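Local atomic coordinates of INSIG protein homolog (Mycobacterium vanbaalenii PYR-1, PDB entry 4XU6), a protein that binds diacylglycerol in a membrane-embedded pocket and assembles as a homotrimer of six-helix transmembrane subunits of the INSIG family. Residues A69-V74 with A175-E180; P103-V108 with V160-A165; A127-A132 with L167-G172. All blocks are in the same frame, centred on the assembly; numbering follows the deposited sequence.

How the interactions relate
All three contacts draw on helix 164-184, the last transmembrane helix of the subunit. Interaction 2 lies at its N-terminal end, where the turn leading into it meets helix 101-119; interaction 3, in the middle, is the crossing with helix 122-144; interaction 1, towards the other end, ties in the loop between helices 48-64 and 76-96. The centres of interactions 1 and 2 are 27 Å apart, and interaction 3 lies between, 15 and 13 Å from them, touching both. Along the chain, interactions 2 and 3 are nested inside the loop closed by interaction 1 and cross each other. One helix thus meets two others and a connecting loop, and lines the lipid pocket from its first turn to its middle.

Interaction 1 (A69-V74 with A175-E180); sequences APRDGV and AALLGE
R71, in the loop between helices 48-64 and 76-96, lays its side chain alongside the carboxylate of E180 on helix 164-184. Its CB and CG pass OE2 of E180 at 3.3 and 3.4 Å, and CD follows slightly farther off. A bend at chi3 (-65°) then sets NE beside the acid, where it donates to E180 OE2 over 2.9 Å. At the tip, R71 NH2 reaches E180 OE1 at 2.8 Å, completing a side-on, two-nitrogen salt bridge on the syn sides of both oxygens, with guanidinium and carboxylate planes 23° apart. The same NH2 touches CD1 of L177 and also donates to the carbonyl of L119.

OE2 has a second donor across the contact: the backbone N of R71 meets it from the anti side at 2.8 Å. A water donates to both R71 O and E180 O, bridging the two backbones. Beside the charges, V74 CG1 presses on L177 CD1 at a tight 3.5 Å.

Three nearly straight bonds therefore hold the buried carboxylate, two of them on OE2. Such pairing would be expected to stabilise its negative charge, and it fixes the interhelical loop against the helix through backbone and side chain together.

Interaction 2 (P103-V108 with V160-A165); sequences PVTALV and VAPFLA
The CA atoms of T105 and F163 come within 4.8 Å of each other where helix 101-119 passes the entrance of helix 164-184. Segment 160-165 approaches as a type I beta turn from A161 to L164, closed by the bond from L164 N to A161 O, and this turn leads the chain into the last transmembrane helix of the INSIG bundle. Segment 103-108 is regular helix throughout. No direct hydrogen bond joins the two, so the contact rests on apolar packing and one water.

F163 packs against V104 and V108, one turn apart on the facing helix. V108 places CG2 against F163 CB at 3.8 Å, while its CG1 is 3.7 Å from F163 O. One turn earlier, V104 CG1 meets the ring obliquely at F163 CD2, 4.0 Å away. With CG between the backbone N and the carbonyl carbon (chi1 67°), the F163 side chain starts off beside its own turn, and CB of A161 lies 3.3 Å above one face of the F163 ring, offset toward the rim. The phenyl group also comes near H26 and Y150, both of which bind diacylglycerol, and L164 of the same turn belongs to the lipid pocket.

T105 and P162, both partly exposed, make the second half of the contact. Their side chains cross at about a right angle, with T105 OG1 3.7 Å from P162 CB. Elsewhere on helix 101-119, A106 and L107 pack on V91 and T92 of a second subunit. T105 OG1 is hydrogen-bonded to V101 O in its own helix, and it also accepts from a water, 2.9 Å away, which in turn accepts from F163 N.

Interaction 3 (A127-A132 with L167-G172); sequences AGVVIA and LYFAFG. Unlike the reference sequence in segment 127-132: A127 (reference Cys). With TDA (N-tridecanoic acid), chain E; TDA (N-tridecanoic acid), chain F.
The ring of F169 meets the backbone of G128 obliquely, F169 CD1 lying 3.4 Å from G128 C; F169 CE1 also touches CG2 of V129, at 4.2 Å. Beside it, the CA of F169 makes a C-H...O contact to G128 O. The phenyl group gets there with CG anti to its backbone N (chi1 175°).

The axes of segments 127-132 and 167-172 approach to 7.0 Å, their directions 140° apart, antiparallel in sense but well inclined. Two glycines allow this: the CA atoms of G128 and G172 are 4.0 Å apart, with no side chain on either to separate them. On the other flank, I131 points into the crossing. Its CG2 packs on G172 CA and comes 3.2 Å from the carbonyl oxygen of Y168. The I131 and Y168 side chains cross at about a right angle, I131 CG1 3.7 Å from Y168 CD1, and CG1 also touches F171.

These aromatic rings carry the contact into the lipid pocket. One tridecanoic acid chain passes over a face of Y168, with C25 3.6 Å above the plane, and over a face of F171, through C28, offset toward the rim in both cases. A second lipid reaches Y168 OH and the CD1 of I131, so the tyrosine tip stands between two acyl chains. Its hydroxyl is hydrogen-bonded to E139, about two turns beyond A132 on helix 122-144.

Around the crossing, L60 of helix 48-64 packs on I131, and A56, T57 and L60 on F171, while helix 76-96 meets L167 through T89 and Y90.

Interaction 1 (A69-V74 with A175-E180)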
loop_
_atom_site.group_PDB
_atom_site.type_symbol
_atom_site.label_atom_id
_atom_site.label_comp_id
_atom_site.label_asym_id
_atom_site.label_seq_id
_atom_site.Cartn_x
_atom_site.Cartn_y
_atom_site.Cartn_z
ATOM N N ALA A 69 -14.602 -7.716 -25.746
ATOM C CA ALA A 69 -13.233 -8.228 -25.698
ATOM C C ALA A 69 -12.678 -8.640 -24.329
ATOM O O ALA A 69 -11.696 -8.051 -23.875
ATOM C CB ALA A 69 -12.295 -7.222 -26.342
ATOM N N PRO A 70 -13.279 -9.662 -23.688
ATOM C CA PRO A 70 -12.676 -10.174 -22.451
ATOM C C PRO A 70 -11.245 -10.579 -22.732
ATOM O O PRO A 70 -10.980 -11.181 -23.778
ATOM C CB PRO A 70 -13.513 -11.416 -22.138
ATOM C CG PRO A 70 -14.844 -11.148 -22.794
ATOM C CD PRO A 70 -14.494 -10.413 -24.059
ATOM N N ARG A 71 -10.333 -10.237 -21.827
ATOM C CA ARG A 71 -8.917 -10.452 -22.074
ATOM C C ARG A 71 -8.553 -11.908 -21.855
ATOM O O ARG A 71 -8.891 -12.492 -20.828
ATOM C CB ARG A 71 -8.083 -9.547 -21.164
ATOM C CG ARG A 71 -8.262 -8.070 -21.458
ATOM C CD ARG A 71 -7.630 -7.217 -20.361
ATOM N NE ARG A 71 -8.319 -7.401 -19.086
ATOM C CZ ARG A 71 -7.935 -6.829 -17.947
ATOM N NH1 ARG A 71 -6.861 -6.046 -17.924
ATOM N NH2 ARG A 71 -8.623 -7.048 -16.838
ATOM N N ASP A 72 -7.871 -12.507 -22.826
ATOM C CA ASP A 72 -7.483 -13.907 -22.704
ATOM C C ASP A 72 -6.163 -14.051 -21.948
ATOM O O ASP A 72 -5.766 -15.154 -21.585
ATOM C CB ASP A 72 -7.383 -14.554 -24.080
ATOM N N GLY A 73 -5.484 -12.935 -21.711
ATOM C CA GLY A 73 -4.156 -12.989 -21.120
ATOM C C GLY A 73 -4.115 -12.844 -19.605
ATOM O O GLY A 73 -3.034 -12.723 -19.019
ATOM N N VAL A 74 -5.283 -12.865 -18.968
ATOM C CA VAL A 74 -5.377 -12.711 -17.508
ATOM C C VAL A 74 -4.794 -13.918 -16.770
ATOM O O VAL A 74 -4.954 -15.057 -17.203
ATOM C CB VAL A 74 -6.844 -12.453 -17.078
ATOM C CG1 VAL A 74 -7.017 -12.577 -15.563
ATOM C CG2 VAL A 74 -7.273 -11.077 -17.550
ATOM N N ALA A 175 -13.761 -8.262 -9.701
ATOM C CA ALA A 175 -14.757 -9.283 -10.041
ATOM C C ALA A 175 -14.791 -9.505 -11.546
ATOM O O ALA A 175 -14.908 -10.638 -12.016
ATOM C CB ALA A 175 -16.144 -8.868 -9.533
ATOM N N ALA A 176 -14.685 -8.412 -12.296
ATOM C CA ALA A 176 -14.646 -8.468 -13.755
ATOM C C ALA A 176 -13.434 -9.268 -14.199
ATOM O O ALA A 176 -13.519 -10.099 -15.099
ATOM C CB ALA A 176 -14.589 -7.050 -14.338
ATOM N N LEU A 177 -12.292 -9.005 -13.566
ATOM C CA LEU A 177 -11.064 -9.724 -13.881
ATOM C C LEU A 177 -11.211 -11.213 -13.568
ATOM O O LEU A 177 -10.689 -12.065 -14.304
ATOM C CB LEU A 177 -9.889 -9.129 -13.098
ATOM C CG LEU A 177 -8.521 -9.800 -13.194
ATOM C CD1 LEU A 177 -7.859 -9.381 -14.464
ATOM C CD2 LEU A 177 -7.667 -9.393 -12.005
ATOM N N LEU A 178 -11.918 -11.529 -12.485
ATOM C CA LEU A 178 -12.154 -12.930 -12.134
ATOM C C LEU A 178 -12.995 -13.640 -13.203
ATOM O O LEU A 178 -12.772 -14.810 -13.486
ATOM C CB LEU A 178 -12.836 -13.048 -10.772
ATOM C CG LEU A 178 -11.952 -12.688 -9.579
ATOM C CD1 LEU A 178 -12.764 -12.626 -8.288
ATOM C CD2 LEU A 178 -10.838 -13.713 -9.470
ATOM N N GLY A 179 -13.967 -12.938 -13.771
ATOM C CA GLY A 179 -14.748 -13.492 -14.874
ATOM C C GLY A 179 -13.892 -13.782 -16.096
ATOM O O GLY A 179 -14.026 -14.839 -16.719
ATOM N N GLU A 180 -13.007 -12.850 -16.441
ATOM C CA GLU A 180 -12.085 -13.061 -17.551
ATOM C C GLU A 180 -11.191 -14.264 -17.280
ATOM O O GLU A 180 -10.938 -15.079 -18.175
ATOM C CB GLU A 180 -11.223 -11.817 -17.796
ATOM C CG GLU A 180 -12.004 -10.596 -18.238
ATOM C CD GLU A 180 -11.157 -9.343 -18.273
ATOM O OE1 GLU A 180 -10.835 -8.806 -17.193
ATOM O OE2 GLU A 180 -10.832 -8.876 -19.384
HETATM O O HOH W 1 -10.963 -14.092 -20.704
#

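Interaction 2 (P103-V108 with V160-A165)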
loop_
_atom_site.group_PDB
_atom_site.type_symbol
_atom_site.label_atom_id
_atom_site.label_comp_id
_atom_site.label_asym_id
_atom_site.label_seq_id
_atom_site.Cartn_x
_atom_site.Cartn_y
_atom_site.Cartn_z
ATOM N N PRO A 103 -9.170 12.614 4.221
ATOM C CA PRO A 103 -8.026 11.719 4.010
ATOM C C PRO A 103 -8.420 10.243 3.926
ATOM O O PRO A 103 -7.816 9.522 3.128
ATOM C CB PRO A 103 -7.133 11.973 5.235
ATOM C CG PRO A 103 -8.017 12.685 6.246
ATOM C CD PRO A 103 -9.004 13.455 5.424
ATOM N N VAL A 104 -9.400 9.799 4.711
ATOM C CA VAL A 104 -9.851 8.399 4.633
ATOM C C VAL A 104 -10.375 8.056 3.237
ATOM O O VAL A 104 -9.982 7.055 2.634
ATOM C CB VAL A 104 -10.946 8.093 5.693
ATOM C CG1 VAL A 104 -11.593 6.740 5.431
ATOM C CG2 VAL A 104 -10.355 8.149 7.104
ATOM N N THR A 105 -11.263 8.895 2.721
ATOM C CA THR A 105 -11.842 8.644 1.408
ATOM C C THR A 105 -10.793 8.737 0.292
ATOM O O THR A 105 -10.813 7.949 -0.663
ATOM C CB THR A 105 -13.017 9.601 1.137
ATOM O OG1 THR A 105 -13.878 9.621 2.288
ATOM C CG2 THR A 105 -13.799 9.146 -0.082
ATOM N N ALA A 106 -9.874 9.692 0.414
ATOM C CA ALA A 106 -8.810 9.839 -0.588
ATOM C C ALA A 106 -7.902 8.610 -0.606
ATOM O O ALA A 106 -7.451 8.166 -1.673
ATOM C CB ALA A 106 -7.994 11.102 -0.313
ATOM N N LEU A 107 -7.631 8.054 0.575
ATOM C CA LEU A 107 -6.752 6.884 0.655
ATOM C C LEU A 107 -7.376 5.696 -0.086
ATOM O O LEU A 107 -6.711 5.031 -0.874
ATOM C CB LEU A 107 -6.458 6.518 2.114
ATOM C CG LEU A 107 -5.624 5.248 2.315
ATOM C CD1 LEU A 107 -4.256 5.380 1.647
ATOM C CD2 LEU A 107 -5.471 4.929 3.810
ATOM N N VAL A 108 -8.658 5.446 0.162
ATOM C CA VAL A 108 -9.371 4.359 -0.498
ATOM C C VAL A 108 -9.471 4.598 -2.008
ATOM O O VAL A 108 -9.278 3.678 -2.805
ATOM C CB VAL A 108 -10.773 4.152 0.123
ATOM C CG1 VAL A 108 -11.500 2.977 -0.553
ATOM C CG2 VAL A 108 -10.632 3.906 1.622
ATOM N N VAL A 160 -24.214 6.329 5.085
ATOM C CA VAL A 160 -23.137 5.351 4.904
ATOM C C VAL A 160 -21.781 6.022 4.616
ATOM O O VAL A 160 -21.702 7.238 4.429
ATOM C CB VAL A 160 -23.467 4.304 3.810
ATOM C CG1 VAL A 160 -24.835 3.672 4.052
ATOM C CG2 VAL A 160 -23.393 4.921 2.404
ATOM N N ALA A 161 -20.711 5.232 4.581
ATOM C CA ALA A 161 -19.374 5.810 4.420
ATOM C C ALA A 161 -19.078 6.191 2.973
ATOM O O ALA A 161 -19.320 5.407 2.056
ATOM C CB ALA A 161 -18.312 4.855 4.947
ATOM N N PRO A 162 -18.562 7.410 2.762
ATOM C CA PRO A 162 -18.140 7.824 1.417
ATOM C C PRO A 162 -17.111 6.866 0.802
ATOM O O PRO A 162 -17.104 6.708 -0.418
ATOM C CB PRO A 162 -17.532 9.210 1.655
ATOM C CG PRO A 162 -18.323 9.746 2.849
ATOM C CD PRO A 162 -18.536 8.523 3.732
ATOM N N PHE A 163 -16.284 6.218 1.629
ATOM C CA PHE A 163 -15.289 5.278 1.105
ATOM C C PHE A 163 -15.895 4.071 0.383
ATOM O O PHE A 163 -15.192 3.371 -0.332
ATOM C CB PHE A 163 -14.249 4.837 2.164
ATOM C CG PHE A 163 -14.809 3.999 3.306
ATOM C CD1 PHE A 163 -15.309 2.711 3.084
ATOM C CD2 PHE A 163 -14.759 4.478 4.607
ATOM C CE1 PHE A 163 -15.798 1.939 4.146
ATOM C CE2 PHE A 163 -15.238 3.718 5.680
ATOM C CZ PHE A 163 -15.758 2.446 5.445
ATOM N N LEU A 164 -17.191 3.822 0.577
ATOM C CA LEU A 164 -17.849 2.723 -0.130
ATOM C C LEU A 164 -17.761 2.889 -1.635
ATOM O O LEU A 164 -17.653 1.910 -2.361
ATOM C CB LEU A 164 -19.320 2.599 0.274
ATOM C CG LEU A 164 -19.562 2.143 1.714
ATOM C CD1 LEU A 164 -21.065 2.103 2.000
ATOM C CD2 LEU A 164 -18.933 0.776 1.960
ATOM N N ALA A 165 -17.819 4.124 -2.118
ATOM C CA ALA A 165 -17.787 4.315 -3.562
ATOM C C ALA A 165 -16.488 3.769 -4.196
ATOM O O ALA A 165 -16.557 2.927 -5.092
ATOM C CB ALA A 165 -18.070 5.787 -3.952
HETATM O O HOH W 2 -15.230 7.666 3.948
#

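Interaction 3 (A127-A132 with L167-G172)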
loop_
_atom_site.group_PDB
_atom_site.type_symbol
_atom_site.label_atom_id
_atom_site.label_comp_id
_atom_site.label_asym_id
_atom_site.label_seq_id
_atom_site.Cartn_x
_atom_site.Cartn_y
_atom_site.Cartn_z
ATOM N N ALA A 127 -17.848 -2.104 -15.068
ATOM C CA ALA A 127 -18.380 -2.972 -14.022
ATOM C C ALA A 127 -18.147 -2.325 -12.658
ATOM O O ALA A 127 -19.027 -2.332 -11.792
ATOM C CB ALA A 127 -17.714 -4.347 -14.094
ATOM N N GLY A 128 -16.959 -1.754 -12.481
ATOM C CA GLY A 128 -16.648 -1.004 -11.273
ATOM C C GLY A 128 -17.641 0.114 -10.984
ATOM O O GLY A 128 -18.091 0.269 -9.851
ATOM N N VAL A 129 -17.998 0.887 -12.006
ATOM C CA VAL A 129 -18.949 1.984 -11.825
ATOM C C VAL A 129 -20.346 1.473 -11.455
ATOM O O VAL A 129 -21.017 2.048 -10.595
ATOM C CB VAL A 129 -19.045 2.891 -13.088
ATOM C CG1 VAL A 129 -20.210 3.870 -12.960
ATOM C CG2 VAL A 129 -17.751 3.659 -13.289
ATOM N N VAL A 130 -20.778 0.401 -12.112
ATOM C CA VAL A 130 -22.088 -0.193 -11.837
ATOM C C VAL A 130 -22.287 -0.510 -10.342
ATOM O O VAL A 130 -23.278 -0.099 -9.742
ATOM C CB VAL A 130 -22.329 -1.455 -12.699
ATOM C CG1 VAL A 130 -23.597 -2.178 -12.260
ATOM C CG2 VAL A 130 -22.417 -1.081 -14.183
ATOM N N ILE A 131 -21.328 -1.214 -9.746
ATOM C CA ILE A 131 -21.423 -1.600 -8.338
ATOM C C ILE A 131 -21.050 -0.448 -7.383
ATOM O O ILE A 131 -21.529 -0.390 -6.247
ATOM C CB ILE A 131 -20.607 -2.899 -8.056
ATOM C CG1 ILE A 131 -20.936 -3.466 -6.664
ATOM C CG2 ILE A 131 -19.108 -2.645 -8.223
ATOM C CD1 ILE A 131 -22.350 -4.010 -6.556
ATOM N N ALA A 132 -20.238 0.501 -7.849
ATOM C CA ALA A 132 -19.946 1.687 -7.035
ATOM C C ALA A 132 -21.204 2.523 -6.838
ATOM O O ALA A 132 -21.267 3.355 -5.934
ATOM C CB ALA A 132 -18.844 2.543 -7.669
ATOM N N LEU A 167 -14.390 1.744 -2.717
ATOM C CA LEU A 167 -14.227 0.347 -2.304
ATOM C C LEU A 167 -15.005 -0.584 -3.233
ATOM O O LEU A 167 -14.458 -1.566 -3.724
ATOM C CB LEU A 167 -14.630 0.131 -0.835
ATOM C CG LEU A 167 -14.583 -1.305 -0.288
ATOM C CD1 LEU A 167 -13.188 -1.895 -0.416
ATOM C CD2 LEU A 167 -15.076 -1.344 1.181
ATOM N N TYR A 168 -16.274 -0.270 -3.480
ATOM C CA TYR A 168 -17.080 -1.071 -4.403
ATOM C C TYR A 168 -16.516 -1.008 -5.820
ATOM O O TYR A 168 -16.522 -2.005 -6.541
ATOM C CB TYR A 168 -18.547 -0.615 -4.393
ATOM C CG TYR A 168 -19.387 -1.220 -3.274
ATOM C CD1 TYR A 168 -19.747 -2.567 -3.307
ATOM C CD2 TYR A 168 -19.827 -0.448 -2.199
ATOM C CE1 TYR A 168 -20.518 -3.136 -2.294
ATOM C CE2 TYR A 168 -20.613 -1.013 -1.166
ATOM C CZ TYR A 168 -20.946 -2.367 -1.235
ATOM O OH TYR A 168 -21.713 -2.960 -0.243
ATOM N N PHE A 169 -16.018 0.160 -6.221
ATOM C CA PHE A 169 -15.429 0.279 -7.558
ATOM C C PHE A 169 -14.292 -0.732 -7.752
ATOM O O PHE A 169 -14.257 -1.455 -8.741
ATOM C CB PHE A 169 -14.924 1.702 -7.819
ATOM C CG PHE A 169 -14.193 1.843 -9.137
ATOM C CD1 PHE A 169 -14.900 2.055 -10.319
ATOM C CD2 PHE A 169 -12.807 1.719 -9.194
ATOM C CE1 PHE A 169 -14.225 2.165 -11.542
ATOM C CE2 PHE A 169 -12.126 1.834 -10.403
ATOM C CZ PHE A 169 -12.837 2.051 -11.581
ATOM N N ALA A 170 -13.367 -0.781 -6.795
ATOM C CA ALA A 170 -12.255 -1.727 -6.852
ATOM C C ALA A 170 -12.759 -3.166 -6.860
ATOM O O ALA A 170 -12.240 -3.999 -7.583
ATOM C CB ALA A 170 -11.282 -1.498 -5.676
ATOM N N PHE A 171 -13.766 -3.452 -6.041
ATOM C CA PHE A 171 -14.428 -4.756 -6.047
ATOM C C PHE A 171 -14.930 -5.127 -7.462
ATOM O O PHE A 171 -14.639 -6.216 -7.967
ATOM C CB PHE A 171 -15.563 -4.745 -4.999
ATOM C CG PHE A 171 -16.540 -5.900 -5.113
ATOM C CD1 PHE A 171 -16.099 -7.218 -5.207
ATOM C CD2 PHE A 171 -17.906 -5.651 -5.097
ATOM C CE1 PHE A 171 -17.015 -8.276 -5.305
ATOM C CE2 PHE A 171 -18.833 -6.694 -5.187
ATOM C CZ PHE A 171 -18.393 -8.002 -5.278
ATOM N N GLY A 172 -15.663 -4.223 -8.103
ATOM C CA GLY A 172 -16.148 -4.482 -9.455
ATOM C C GLY A 172 -15.044 -4.736 -10.479
ATOM O O GLY A 172 -15.146 -5.639 -11.318
HETATM O O21 TDA E . -19.004 -1.963 4.083
HETATM O O22 TDA E . -21.048 -2.979 4.539
HETATM C C21 TDA E . -20.065 -2.928 3.799
HETATM C C22 TDA E . -19.934 -3.897 2.660
HETATM C C23 TDA E . -18.833 -3.473 1.684
HETATM C C24 TDA E . -18.591 -4.545 0.621
HETATM C C25 TDA E . -17.574 -4.076 -0.421
HETATM C C26 TDA E . -17.298 -5.140 -1.479
HETATM C C27 TDA E . -16.541 -6.286 -0.823
HETATM C C28 TDA E . -16.192 -7.380 -1.806
HETATM C C29 TDA E . -15.585 -8.555 -1.057
HETATM C C30 TDA E . -15.193 -9.613 -2.071
HETATM C C31 TDA E . -14.048 -9.104 -2.934
HETATM C C32 TDA E . -13.510 -10.212 -3.830
HETATM C C33 TDA E . -12.812 -9.633 -5.054
HETATM C C21 TDA F . -24.928 -4.618 3.173
HETATM C C22 TDA F . -25.378 -4.828 1.744
HETATM C C23 TDA F . -24.213 -5.186 0.834
HETATM C C24 TDA F . -24.689 -5.261 -0.615
HETATM C C25 TDA F . -23.547 -5.563 -1.576
HETATM C C26 TDA F . -23.929 -5.235 -3.019
HETATM C C27 TDA F . -25.244 -5.905 -3.398
HETATM C C28 TDA F . -25.727 -5.433 -4.760
HETATM C C29 TDA F . -25.963 -6.630 -5.669
HETATM C C30 TDA F . -27.023 -7.552 -5.079
HETATM C C31 TDA F . -26.920 -8.936 -5.710
HETATM C C32 TDA F . -26.827 -8.835 -7.229
HETATM C C33 TDA F . -27.132 -10.175 -7.888
#